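Local structure of putative endo-1,4-beta-xylanase (5MSX) at residues Tyr213-Gly218 against Glu242-Ser247; Gly261-Pro266 against Asp270-Ala275; Leu293-Asn296 against Thr300-Pro303. The protein is a family 43 glycoside hydrolase that probably cleaves glycosidic bonds in plant pectin, likely as an arabinofuranosidase, and carries a calcium-binding F5/8 type C domain. All blocks are in the same frame, centred on the assembly; numbering follows the deposited sequence.

Contact 1 (Tyr213-Gly218 against Glu242-Ser247). With EDO (1,2-ethanediol), chain B.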
ATOM      1  N   TYR C 213      10.704 -15.636  18.387  1.00 13.95           N
ATOM      2  CA  TYR C 213       9.585 -16.467  17.986  1.00 13.93           C
ATOM      3  C   TYR C 213       9.142 -17.324  19.176  1.00 14.36           C
ATOM      4  O   TYR C 213       9.829 -18.258  19.565  1.00 13.57           O
ATOM      5  CB  TYR C 213       9.963 -17.381  16.796  1.00 14.06           C
ATOM      6  CG  TYR C 213       8.827 -18.254  16.404  1.00 13.33           C
ATOM      7  CD1 TYR C 213       7.736 -17.712  15.785  1.00 13.39           C
ATOM      8  CD2 TYR C 213       8.814 -19.616  16.707  1.00 13.72           C
ATOM      9  CE1 TYR C 213       6.634 -18.472  15.495  1.00 14.10           C
ATOM     10  CE2 TYR C 213       7.715 -20.404  16.397  1.00 13.26           C
ATOM     11  CZ  TYR C 213       6.621 -19.826  15.807  1.00 13.98           C
ATOM     12  OH  TYR C 213       5.508 -20.549  15.456  1.00 13.75           O
ATOM     13  N   LEU C 214       7.979 -16.996  19.716  1.00 14.84           N
ATOM     14  CA  LEU C 214       7.373 -17.710  20.840  1.00 15.41           C
ATOM     15  C   LEU C 214       6.243 -18.548  20.290  1.00 14.80           C
ATOM     16  O   LEU C 214       5.464 -18.059  19.465  1.00 15.88           O
ATOM     17  CB  LEU C 214       6.777 -16.711  21.871  1.00 15.81           C
ATOM     18  CG  LEU C 214       7.717 -15.899  22.777  1.00 16.15           C
ATOM     19  CD1 LEU C 214       8.718 -15.068  22.009  1.00 16.31           C
ATOM     20  CD2 LEU C 214       6.868 -15.003  23.669  1.00 16.52           C
ATOM     21  N   TYR C 215       6.129 -19.778  20.782  1.00 14.25           N
ATOM     22  CA  TYR C 215       5.163 -20.737  20.278  1.00 14.84           C
ATOM     23  C   TYR C 215       4.601 -21.568  21.449  1.00 14.31           C
ATOM     24  O   TYR C 215       5.313 -21.852  22.415  1.00 13.48           O
ATOM     25  CB  TYR C 215       5.846 -21.604  19.207  1.00 15.40           C
ATOM     26  CG  TYR C 215       7.019 -22.435  19.703  1.00 16.47           C
ATOM     27  CD1 TYR C 215       8.285 -21.886  19.835  1.00 16.80           C
ATOM     28  CD2 TYR C 215       6.852 -23.775  20.038  1.00 17.57           C
ATOM     29  CE1 TYR C 215       9.344 -22.637  20.320  1.00 17.40           C
ATOM     30  CE2 TYR C 215       7.916 -24.545  20.513  1.00 18.37           C
ATOM     31  CZ  TYR C 215       9.147 -23.981  20.653  1.00 18.18           C
ATOM     32  OH  TYR C 215      10.181 -24.748  21.142  1.00 18.01           O
ATOM     33  N   THR C 216       3.329 -21.925  21.389  1.00 14.05           N
ATOM     34  CA  THR C 216       2.740 -22.778  22.437  1.00 14.36           C
ATOM     35  C   THR C 216       3.078 -24.229  22.243  1.00 15.30           C
ATOM     36  O   THR C 216       3.373 -24.675  21.120  1.00 15.16           O
ATOM     37  CB  THR C 216       1.188 -22.677  22.560  1.00 14.42           C
ATOM     38  OG1 THR C 216       0.516 -23.335  21.450  1.00 13.50           O
ATOM     39  CG2 THR C 216       0.768 -21.250  22.701  1.00 14.63           C
ATOM     40  N   ILE C 217       3.102 -24.921  23.379  1.00 16.24           N
ATOM     41  CA  ILE C 217       3.199 -26.364  23.498  0.50 17.65           C
ATOM     42  C   ILE C 217       2.073 -26.828  24.466  1.00 18.47           C
ATOM     43  O   ILE C 217       1.741 -26.104  25.403  1.00 17.81           O
ATOM     44  CB  ILE C 217       4.602 -26.699  24.043  0.50 18.39           C
ATOM     45  CG1 ILE C 217       5.659 -26.492  22.950  0.50 19.12           C
ATOM     46  CG2 ILE C 217       4.697 -28.091  24.618  0.50 18.93           C
ATOM     47  CD1 ILE C 217       5.290 -27.077  21.601  0.50 18.94           C
ATOM     48  N   GLY C 218       1.511 -28.023  24.246  1.00 20.30           N
ATOM     49  CA  GLY C 218       0.441 -28.557  25.098  1.00 18.94           C
ATOM     50  C   GLY C 218      -0.882 -27.869  24.856  1.00 19.99           C
ATOM     51  O   GLY C 218      -1.092 -27.186  23.850  1.00 20.19           O
ATOM     52  N   GLU C 242      18.971 -22.593  26.526  1.00 27.91           N
ATOM     53  CA  GLU C 242      18.714 -23.694  27.478  1.00 29.16           C
ATOM     54  C   GLU C 242      17.414 -23.494  28.262  1.00 29.33           C
ATOM     55  O   GLU C 242      16.622 -24.424  28.431  1.00 30.93           O
ATOM     56  CB  GLU C 242      19.889 -23.844  28.462  1.00 30.03           C
ATOM     57  N   GLN C 243      17.185 -22.266  28.709  1.00 28.00           N
ATOM     58  CA  GLN C 243      16.005 -21.894  29.477  1.00 28.42           C
ATOM     59  C   GLN C 243      14.950 -21.345  28.491  1.00 27.20           C
ATOM     60  O   GLN C 243      14.676 -20.130  28.432  1.00 28.14           O
ATOM     61  CB  GLN C 243      16.454 -20.854  30.510  1.00 30.93           C
ATOM     62  CG  GLN C 243      15.448 -20.426  31.543  1.00 32.35           C
ATOM     63  CD  GLN C 243      16.076 -19.469  32.571  1.00 33.31           C
ATOM     64  OE1 GLN C 243      16.622 -18.425  32.212  1.00 34.87           O
ATOM     65  NE2 GLN C 243      15.987 -19.818  33.844  1.00 32.07           N
ATOM     66  N   ASP C 244      14.387 -22.251  27.692  1.00 24.77           N
ATOM     67  CA  ASP C 244      13.459 -21.910  26.597  1.00 24.07           C
ATOM     68  C   ASP C 244      11.942 -21.926  26.967  1.00 22.80           C
ATOM     69  O   ASP C 244      11.121 -21.491  26.167  1.00 21.76           O
ATOM     70  CB  ASP C 244      13.740 -22.784  25.343  1.00 24.31           C
ATOM     71  CG  ASP C 244      13.311 -24.262  25.519  1.00 25.19           C
ATOM     72  OD1 ASP C 244      13.359 -24.771  26.667  1.00 24.99           O
ATOM     73  OD2 ASP C 244      12.907 -24.899  24.513  1.00 23.59           O
ATOM     74  N   ILE C 245      11.577 -22.409  28.155  1.00 21.30           N
ATOM     75  CA  ILE C 245      10.183 -22.397  28.595  1.00 22.06           C
ATOM     76  C   ILE C 245       9.929 -21.103  29.361  1.00 21.54           C
ATOM     77  O   ILE C 245      10.462 -20.889  30.430  1.00 20.29           O
ATOM     78  CB  ILE C 245       9.827 -23.590  29.485  1.00 22.97           C
ATOM     79  CG1 ILE C 245      10.009 -24.918  28.723  1.00 26.00           C
ATOM     80  CG2 ILE C 245       8.399 -23.474  29.988  1.00 23.64           C
ATOM     81  CD1 ILE C 245       8.898 -25.303  27.782  1.00 28.60           C
ATOM     82  N   ILE C 246       9.095 -20.248  28.808  1.00 21.53           N
ATOM     83  CA  ILE C 246       8.886 -18.951  29.415  1.00 22.99           C
ATOM     84  C   ILE C 246       7.574 -18.807  30.183  1.00 20.24           C
ATOM     85  O   ILE C 246       7.486 -17.910  30.974  1.00 19.75           O
ATOM     86  CB  ILE C 246       9.131 -17.789  28.451  1.00 25.64           C
ATOM     87  CG1 ILE C 246       8.172 -17.809  27.280  1.00 27.30           C
ATOM     88  CG2 ILE C 246      10.582 -17.816  27.962  1.00 28.85           C
ATOM     89  CD1 ILE C 246       8.517 -16.777  26.233  1.00 29.50           C
ATOM     90  N   SER C 247       6.583 -19.664  29.949  1.00 18.44           N
ATOM     91  CA  SER C 247       5.375 -19.699  30.772  1.00 18.53           C
ATOM     92  C   SER C 247       4.953 -21.121  30.951  1.00 18.29           C
ATOM     93  O   SER C 247       5.044 -21.911  30.017  1.00 19.65           O
ATOM     94  CB  SER C 247       4.230 -18.866  30.195  1.00 18.95           C
ATOM     95  OG  SER C 247       3.642 -19.457  29.060  1.00 18.80           O
TER
HETATM   96  C1  EDO B 509      13.754 -25.956  31.036  1.00 42.67           C
HETATM   97  O1  EDO B 509      14.862 -25.354  31.698  1.00 44.98           O
HETATM   98  C2  EDO B 509      13.388 -25.077  29.865  1.00 41.44           C
HETATM   99  O2  EDO B 509      13.111 -23.729  30.276  1.00 39.28           O
HETATM  100  O   HOH W   1      12.359 -23.591  22.336  1.00 23.80           O
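Leu214 and Ile246 make the one apolar contact between the two segments. CD2 of Leu214 lies 3.5 Å from CD1 of Ile246, and the two side chains cross at about a right angle. CG1 of Ile246 sits between its backbone N and carbonyl carbon (chi1 63°). The chain then runs extended (chi2 -173°), which carries CD1 over to the leucine. Tyr227 packs against both residues. It belongs to strand 224-230, which lies between strands 210-217 and 245-247 in a four-stranded antiparallel sheet. This sheet is one blade of the five-bladed beta-propeller of family 43 enzymes. In strand 245-247, at the edge of this sheet, Ile246 and Ser247 both face Tyr225, a classic beta bulge.

The polar link runs through water. OH of Tyr215 stands 4.3 Å from OD2 of Asp244, and one water bridges them. It accepts from Tyr215 OH at 2.7 Å and donates to Asp244 OD2 at 2.6 Å. The other carboxylate oxygen, OD1, forms a salt bridge with Arg195. The Tyr215 side chain is about 8 Å from that of Glu200, the predicted proton donor. Next to Asp244, a 1,2-ethanediol accepts a hydrogen bond from Ile245 N.

Contact 2 (Gly261-Pro266 against Asp270-Ala275). With EDO (1,2-ethanediol), chain D; EDO (1,2-ethanediol), chain V.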
ATOM      1  N   GLY C 261      -1.553 -16.008  24.083  1.00 13.83           N
ATOM      2  CA  GLY C 261      -1.736 -14.580  24.294  1.00 14.74           C
ATOM      3  C   GLY C 261      -0.880 -13.744  23.377  1.00 15.32           C
ATOM      4  O   GLY C 261      -0.833 -14.008  22.178  1.00 15.37           O
ATOM      5  N   CYS C 262      -0.221 -12.721  23.917  1.00 16.01           N
ATOM      6  CA  CYS C 262       0.608 -11.847  23.082  1.00 15.94           C
ATOM      7  C   CYS C 262       1.708 -11.234  23.929  1.00 16.15           C
ATOM      8  O   CYS C 262       1.732 -11.411  25.164  1.00 15.59           O
ATOM      9  CB  CYS C 262      -0.215 -10.741  22.443  1.00 16.46           C
ATOM     10  SG  CYS C 262      -0.895  -9.601  23.673  1.00 20.38           S
ATOM     11  N   VAL C 263       2.602 -10.534  23.242  1.00 16.12           N
ATOM     12  CA  VAL C 263       3.587  -9.622  23.819  1.00 16.79           C
ATOM     13  C   VAL C 263       3.351  -8.215  23.279  1.00 17.65           C
ATOM     14  O   VAL C 263       3.041  -8.017  22.108  1.00 16.89           O
ATOM     15  CB  VAL C 263       5.058 -10.089  23.570  1.00 15.87           C
ATOM     16  CG1 VAL C 263       6.091  -9.027  23.977  1.00 15.59           C
ATOM     17  CG2 VAL C 263       5.317 -11.377  24.347  1.00 16.05           C
ATOM     18  N   PHE C 264       3.479  -7.228  24.159  1.00 18.67           N
ATOM     19  CA  PHE C 264       3.376  -5.842  23.764  1.00 20.08           C
ATOM     20  C   PHE C 264       4.242  -4.936  24.659  1.00 19.63           C
ATOM     21  O   PHE C 264       4.624  -5.309  25.763  1.00 18.80           O
ATOM     22  CB  PHE C 264       1.903  -5.371  23.758  1.00 20.66           C
ATOM     23  CG  PHE C 264       1.327  -5.188  25.123  1.00 22.12           C
ATOM     24  CD1 PHE C 264       0.800  -6.255  25.809  1.00 24.15           C
ATOM     25  CD2 PHE C 264       1.358  -3.932  25.738  1.00 24.66           C
ATOM     26  CE1 PHE C 264       0.279  -6.088  27.097  1.00 26.12           C
ATOM     27  CE2 PHE C 264       0.864  -3.744  27.024  1.00 24.75           C
ATOM     28  CZ  PHE C 264       0.321  -4.821  27.706  1.00 25.89           C
ATOM     29  N   HIS C 265       4.528  -3.745  24.144  1.00 21.60           N
ATOM     30  CA  HIS C 265       5.155  -2.694  24.897  1.00 24.97           C
ATOM     31  C   HIS C 265       4.457  -1.386  24.548  1.00 24.95           C
ATOM     32  O   HIS C 265       4.197  -1.143  23.389  1.00 24.89           O
ATOM     33  CB  HIS C 265       6.671  -2.637  24.615  1.00 26.95           C
ATOM     34  CG  HIS C 265       7.045  -2.190  23.239  1.00 28.15           C
ATOM     35  ND1 HIS C 265       7.339  -0.875  22.940  1.00 32.39           N
ATOM     36  CD2 HIS C 265       7.271  -2.887  22.103  1.00 30.23           C
ATOM     37  CE1 HIS C 265       7.684  -0.773  21.668  1.00 29.83           C
ATOM     38  NE2 HIS C 265       7.654  -1.980  21.138  1.00 31.17           N
ATOM     39  N   PRO C 266       4.126  -0.565  25.557  1.00 26.20           N
ATOM     40  CA  PRO C 266       3.591   0.773  25.266  1.00 29.29           C
ATOM     41  C   PRO C 266       4.561   1.573  24.389  1.00 30.24           C
ATOM     42  O   PRO C 266       5.765   1.516  24.604  1.00 28.23           O
ATOM     43  CB  PRO C 266       3.468   1.421  26.649  1.00 27.35           C
ATOM     44  CG  PRO C 266       3.322   0.268  27.587  1.00 28.69           C
ATOM     45  CD  PRO C 266       4.121  -0.861  26.995  1.00 27.21           C
ATOM     46  N   ASP C 270      10.663   0.747  26.769  1.00 28.96           N
ATOM     47  CA  ASP C 270      11.239  -0.608  26.734  1.00 27.80           C
ATOM     48  C   ASP C 270      10.576  -1.525  27.777  1.00 26.36           C
ATOM     49  O   ASP C 270      11.193  -2.474  28.253  1.00 26.73           O
ATOM     50  CB  ASP C 270      12.754  -0.559  26.979  1.00 28.78           C
ATOM     51  CG  ASP C 270      13.455  -1.904  26.668  1.00 30.27           C
ATOM     52  OD1 ASP C 270      13.253  -2.433  25.559  1.00 33.96           O
ATOM     53  OD2 ASP C 270      14.211  -2.435  27.521  1.00 30.70           O
ATOM     54  N   ASN C 271       9.327  -1.240  28.144  1.00 24.32           N
ATOM     55  CA  ASN C 271       8.646  -2.034  29.151  1.00 24.39           C
ATOM     56  C   ASN C 271       7.820  -3.020  28.386  1.00 21.73           C
ATOM     57  O   ASN C 271       6.862  -2.628  27.722  1.00 21.19           O
ATOM     58  CB  ASN C 271       7.776  -1.158  30.051  1.00 25.93           C
ATOM     59  CG  ASN C 271       8.569  -0.055  30.731  1.00 28.79           C
ATOM     60  OD1 ASN C 271       8.112   1.085  30.807  1.00 33.23           O
ATOM     61  ND2 ASN C 271       9.765  -0.384  31.216  1.00 27.98           N
ATOM     62  N   TYR C 272       8.226  -4.284  28.416  1.00 19.71           N
ATOM     63  CA  TYR C 272       7.472  -5.330  27.723  1.00 18.89           C
ATOM     64  C   TYR C 272       6.563  -6.057  28.726  1.00 17.80           C
ATOM     65  O   TYR C 272       6.886  -6.155  29.916  1.00 15.89           O
ATOM     66  CB  TYR C 272       8.425  -6.308  27.032  1.00 18.62           C
ATOM     67  CG  TYR C 272       9.008  -5.781  25.761  1.00 18.51           C
ATOM     68  CD1 TYR C 272       9.941  -4.745  25.776  1.00 18.97           C
ATOM     69  CD2 TYR C 272       8.596  -6.268  24.528  1.00 18.29           C
ATOM     70  CE1 TYR C 272      10.478  -4.244  24.600  1.00 18.23           C
ATOM     71  CE2 TYR C 272       9.123  -5.765  23.349  1.00 17.86           C
ATOM     72  CZ  TYR C 272      10.054  -4.759  23.393  1.00 17.99           C
ATOM     73  OH  TYR C 272      10.565  -4.252  22.228  1.00 19.27           O
ATOM     74  N   TYR C 273       5.426  -6.530  28.207  1.00 17.71           N
ATOM     75  CA  TYR C 273       4.405  -7.270  28.952  1.00 17.91           C
ATOM     76  C   TYR C 273       3.996  -8.510  28.165  1.00 17.20           C
ATOM     77  O   TYR C 273       4.037  -8.519  26.943  1.00 16.72           O
ATOM     78  CB  TYR C 273       3.165  -6.385  29.207  1.00 19.03           C
ATOM     79  CG  TYR C 273       3.515  -5.186  30.040  1.00 20.78           C
ATOM     80  CD1 TYR C 273       3.533  -5.248  31.436  1.00 21.37           C
ATOM     81  CD2 TYR C 273       3.923  -4.012  29.426  1.00 22.79           C
ATOM     82  CE1 TYR C 273       3.912  -4.143  32.194  1.00 22.85           C
ATOM     83  CE2 TYR C 273       4.287  -2.898  30.168  1.00 23.84           C
ATOM     84  CZ  TYR C 273       4.287  -2.971  31.542  1.00 23.79           C
ATOM     85  OH  TYR C 273       4.690  -1.857  32.234  1.00 27.20           O
ATOM     86  N   PHE C 274       3.600  -9.530  28.907  1.00 17.20           N
ATOM     87  CA  PHE C 274       3.150 -10.833  28.397  1.00 17.27           C
ATOM     88  C   PHE C 274       1.696 -11.012  28.854  1.00 16.72           C
ATOM     89  O   PHE C 274       1.409 -10.951  30.053  1.00 16.13           O
ATOM     90  CB  PHE C 274       4.054 -11.933  28.974  1.00 16.83           C
ATOM     91  CG  PHE C 274       3.621 -13.326  28.643  1.00 17.40           C
ATOM     92  CD1 PHE C 274       3.684 -13.805  27.313  1.00 18.11           C
ATOM     93  CD2 PHE C 274       3.171 -14.184  29.641  1.00 16.58           C
ATOM     94  CE1 PHE C 274       3.313 -15.107  27.011  1.00 18.36           C
ATOM     95  CE2 PHE C 274       2.794 -15.499  29.340  1.00 17.20           C
ATOM     96  CZ  PHE C 274       2.856 -15.961  28.038  1.00 17.46           C
ATOM     97  N   ALA C 275       0.788 -11.192  27.905  1.00 15.72           N
ATOM     98  CA  ALA C 275      -0.611 -11.482  28.204  1.00 15.75           C
ATOM     99  C   ALA C 275      -0.838 -12.914  27.880  1.00 16.67           C
ATOM    100  O   ALA C 275      -0.310 -13.403  26.880  1.00 18.25           O
ATOM    101  CB  ALA C 275      -1.510 -10.645  27.357  1.00 15.83           C
TER
HETATM  102  C1  EDO D 513       4.396   2.811  31.439  1.00 52.58           C
HETATM  103  O1  EDO D 513       3.898   2.375  30.156  1.00 49.67           O
HETATM  104  C2  EDO D 513       4.854   1.596  32.242  1.00 50.53           C
HETATM  105  O2  EDO D 513       5.284   0.554  31.337  1.00 46.25           O
HETATM  106  C1  EDO V 504       2.748  -3.584  20.166  1.00 33.81           C
HETATM  107  O1  EDO V 504       3.778  -3.662  21.171  1.00 33.89           O
HETATM  108  C2  EDO V 504       2.062  -2.235  20.187  1.00 32.98           C
HETATM  109  O2  EDO V 504       1.860  -1.768  21.527  1.00 31.42           O
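His265 packs against Tyr272 at the turn end of an antiparallel beta hairpin. Its CB lies 3.9 Å from the centroid of the Tyr272 ring, only 3° off the normal, a CH-pi contact over the face. The same CB is 3.1 Å from Asn271 O. With chi1 at 69°, CG stays between the backbone N and carbonyl carbon, and the imidazole runs beside the phenol, pointing the same way. CG meets the ring near CZ and CE2. CD2 comes 3.6 Å from Tyr272 OH. The imidazole and phenol planes are oblique, at 36°. Across the ring from CD2, ND1 gives a weak hydrogen bond to Pro266 O. At the far end, NE2 lies beside Tyr272 OH without a hydrogen bond.

The strands themselves are held by two hydrogen-bonded pairs, Cys262 with Ala275 and Phe264 with Tyr273. CB of Tyr273 sits over one face of the Phe264 ring; the rings are nearly parallel but displaced past one another. Tyr273 OH donates to a 1,2-ethanediol, which in turn donates to Asn271 OD1.

Gly261 lies by His260, a calcium ligand in a structure of this protein, and about 6 Å from the predicted proton acceptor, the Asp36 side chain. Strand 272-278 is the middle of a three-stranded sheet, with 287-293 beyond it. Cys262, Phe264 and Ala275 pack on Ile39 of strand 37-42. Val263 reaches Ile203 and Phe205 of strand 203-207.

Contact 3 (Leu293-Asn296 against Thr300-Pro303). With EDO (1,2-ethanediol), chain E.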
ATOM      1  N   LEU C 293       7.351  -8.800  31.272  1.00 19.58           N
ATOM      2  CA  LEU C 293       8.272  -9.639  30.546  1.00 20.76           C
ATOM      3  C   LEU C 293       9.631  -8.918  30.574  1.00 20.50           C
ATOM      4  O   LEU C 293       9.744  -7.744  30.196  1.00 18.45           O
ATOM      5  CB  LEU C 293       7.792  -9.862  29.108  1.00 22.50           C
ATOM      6  CG  LEU C 293       8.727 -10.794  28.304  1.00 24.77           C
ATOM      7  CD1 LEU C 293       8.145 -12.181  28.269  1.00 26.46           C
ATOM      8  CD2 LEU C 293       8.936 -10.304  26.911  1.00 26.19           C
ATOM      9  N   LYS C 294      10.648  -9.649  31.026  1.00 21.53           N
ATOM     10  CA  LYS C 294      11.997  -9.106  31.207  1.00 22.14           C
ATOM     11  C   LYS C 294      13.010  -9.947  30.451  1.00 20.73           C
ATOM     12  O   LYS C 294      12.780 -11.130  30.126  1.00 17.71           O
ATOM     13  CB  LYS C 294      12.375  -9.047  32.689  1.00 24.08           C
ATOM     14  CG  LYS C 294      11.510  -8.077  33.480  1.00 27.89           C
ATOM     15  CD  LYS C 294      12.010  -7.918  34.904  1.00 31.63           C
ATOM     16  CE  LYS C 294      11.060  -7.060  35.717  1.00 36.64           C
ATOM     17  NZ  LYS C 294      11.767  -6.467  36.885  1.00 39.29           N
ATOM     18  N   PHE C 295      14.135  -9.300  30.168  1.00 19.66           N
ATOM     19  CA  PHE C 295      15.215  -9.885  29.399  1.00 19.56           C
ATOM     20  C   PHE C 295      16.501  -9.819  30.226  1.00 19.50           C
ATOM     21  O   PHE C 295      16.713  -8.875  31.002  1.00 22.06           O
ATOM     22  CB  PHE C 295      15.424  -9.122  28.075  1.00 17.90           C
ATOM     23  CG  PHE C 295      14.206  -9.079  27.193  1.00 17.42           C
ATOM     24  CD1 PHE C 295      13.234  -8.110  27.380  1.00 17.31           C
ATOM     25  CD2 PHE C 295      14.037 -10.000  26.170  1.00 17.31           C
ATOM     26  CE1 PHE C 295      12.089  -8.079  26.586  1.00 18.23           C
ATOM     27  CE2 PHE C 295      12.914  -9.971  25.356  1.00 17.61           C
ATOM     28  CZ  PHE C 295      11.926  -9.015  25.570  1.00 18.14           C
ATOM     29  N   ASN C 296      17.354 -10.813  30.030  1.00 20.17           N
ATOM     30  CA  ASN C 296      18.729 -10.765  30.508  1.00 18.97           C
ATOM     31  C   ASN C 296      19.551  -9.972  29.516  1.00 19.95           C
ATOM     32  O   ASN C 296      19.086  -9.669  28.387  1.00 18.88           O
ATOM     33  CB  ASN C 296      19.278 -12.148  30.625  1.00 19.39           C
ATOM     34  CG  ASN C 296      18.499 -13.001  31.587  1.00 19.58           C
ATOM     35  OD1 ASN C 296      18.318 -12.633  32.751  1.00 18.63           O
ATOM     36  ND2 ASN C 296      18.063 -14.173  31.124  1.00 19.67           N
ATOM     37  N   THR C 300      18.287 -13.028  26.164  1.00 21.73           N
ATOM     38  CA  THR C 300      17.393 -14.150  26.491  1.00 22.02           C
ATOM     39  C   THR C 300      16.210 -13.639  27.315  1.00 21.05           C
ATOM     40  O   THR C 300      16.369 -12.681  28.075  1.00 22.14           O
ATOM     41  CB  THR C 300      18.047 -15.313  27.276  1.00 20.86           C
ATOM     42  OG1 THR C 300      18.760 -14.802  28.391  1.00 20.92           O
ATOM     43  CG2 THR C 300      18.934 -16.147  26.382  1.00 20.29           C
ATOM     44  N   ILE C 301      15.044 -14.267  27.141  1.00 19.25           N
ATOM     45  CA  ILE C 301      13.831 -13.911  27.894  1.00 18.52           C
ATOM     46  C   ILE C 301      13.873 -14.586  29.258  1.00 17.75           C
ATOM     47  O   ILE C 301      14.149 -15.798  29.352  1.00 16.09           O
ATOM     48  CB  ILE C 301      12.540 -14.345  27.155  1.00 18.25           C
ATOM     49  CG1 ILE C 301      12.399 -13.609  25.822  1.00 19.07           C
ATOM     50  CG2 ILE C 301      11.309 -14.101  28.015  1.00 17.94           C
ATOM     51  CD1 ILE C 301      11.342 -14.190  24.897  1.00 19.35           C
ATOM     52  N   ARG C 302      13.595 -13.823  30.313  1.00 18.66           N
ATOM     53  CA  ARG C 302      13.495 -14.416  31.647  1.00 20.55           C
ATOM     54  C   ARG C 302      12.138 -15.099  31.780  1.00 21.12           C
ATOM     55  O   ARG C 302      11.120 -14.477  31.456  1.00 21.71           O
ATOM     56  CB  ARG C 302      13.664 -13.358  32.736  1.00 22.39           C
ATOM     57  CG  ARG C 302      15.032 -12.645  32.690  1.00 22.36           C
ATOM     58  CD  ARG C 302      15.268 -11.691  33.874  1.00 23.08           C
ATOM     59  NE  ARG C 302      15.002 -12.350  35.158  1.00 23.63           N
ATOM     60  CZ  ARG C 302      15.731 -13.317  35.688  1.00 25.02           C
ATOM     61  NH1 ARG C 302      16.849 -13.754  35.097  1.00 25.64           N
ATOM     62  NH2 ARG C 302      15.349 -13.851  36.837  1.00 26.22           N
ATOM     63  N   PRO C 303      12.104 -16.369  32.241  1.00 20.77           N
ATOM     64  CA  PRO C 303      10.787 -17.020  32.414  1.00 20.85           C
ATOM     65  C   PRO C 303       9.849 -16.127  33.221  1.00 21.45           C
ATOM     66  O   PRO C 303      10.267 -15.522  34.215  1.00 19.68           O
ATOM     67  CB  PRO C 303      11.132 -18.321  33.152  1.00 21.22           C
ATOM     68  CG  PRO C 303      12.507 -18.642  32.683  1.00 21.12           C
ATOM     69  CD  PRO C 303      13.208 -17.312  32.489  1.00 20.47           C
TER
HETATM   70  C1  EDO E 512      10.270 -11.688  33.626  1.00 26.31           C
HETATM   71  O1  EDO E 512       9.859 -12.344  32.403  1.00 22.39           O
HETATM   72  C2  EDO E 512       9.468 -11.947  34.889  1.00 25.97           C
HETATM   73  O2  EDO E 512       8.052 -11.615  34.731  1.00 24.53           O
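Asn296 grips both Thr300 and Arg302 with its amide. ND2 donates to Thr300 OG1 at 2.9 Å, nearly straight (173°) and in the amide plane. OD1 accepts from Arg302 NH1 at 3.0 Å, on a lone pair and at the edge of the guanidinium. The amide and guanidinium planes are 73° apart. A bend at chi3 (51°) swings NH1 round to OD1. With an alanine here both amide bonds go, which is likely to leave Arg302 without this acceptor and freer to turn, and Thr300 OG1 without this donor. Thr300 OG1 also bonds to Asp298.

The backbones meet in a single beta bridge, Phe295 with Ile301, where the loop after strand 287-293 doubles back in a hairpin-like turn. Two bonds frame it: Arg302 N to Lys294 O at 2.8 Å and Asn296 N to Thr300 O at 2.9 Å.

The inner side is close-packed and apolar. Leu293 CD1 touches Ile301 CG2, and Phe295 CE2 lies 3.7 Å from Ile301 CG1. Phe295 continues to Tyr272, edge-to-face, and to Arg207 by a cation-pi contact. The outer side is looser: Lys294 extends away, and its CB comes only to 4.1 Å from Arg302 CD. A 1,2-ethanediol accepts from Lys294 N and donates to Arg302 O.

Overall arrangement
Contacts 1 and 2 are buried, while contact 3 lies partly at the surface. Contact 2 joins neighbouring strands, so backbone bonds and aromatic packing dominate. Contact 1 spans a sheet across an intervening strand and relies on one apolar touch and a water. Contact 3 combines backbone bonds with an amide and a guanidinium, as fits its exposed side. The centres of contacts 1 and 2 are about 16 Å apart, and each is about 12 Å from contact 3. Leu293 ends the strand that pairs with 272-278, and the chain runs on from it into contact 3. Ile301 packs on Leu214 and Ile246, tying contact 3 to contact 1. Leu214 also meets Val263 of contact 2.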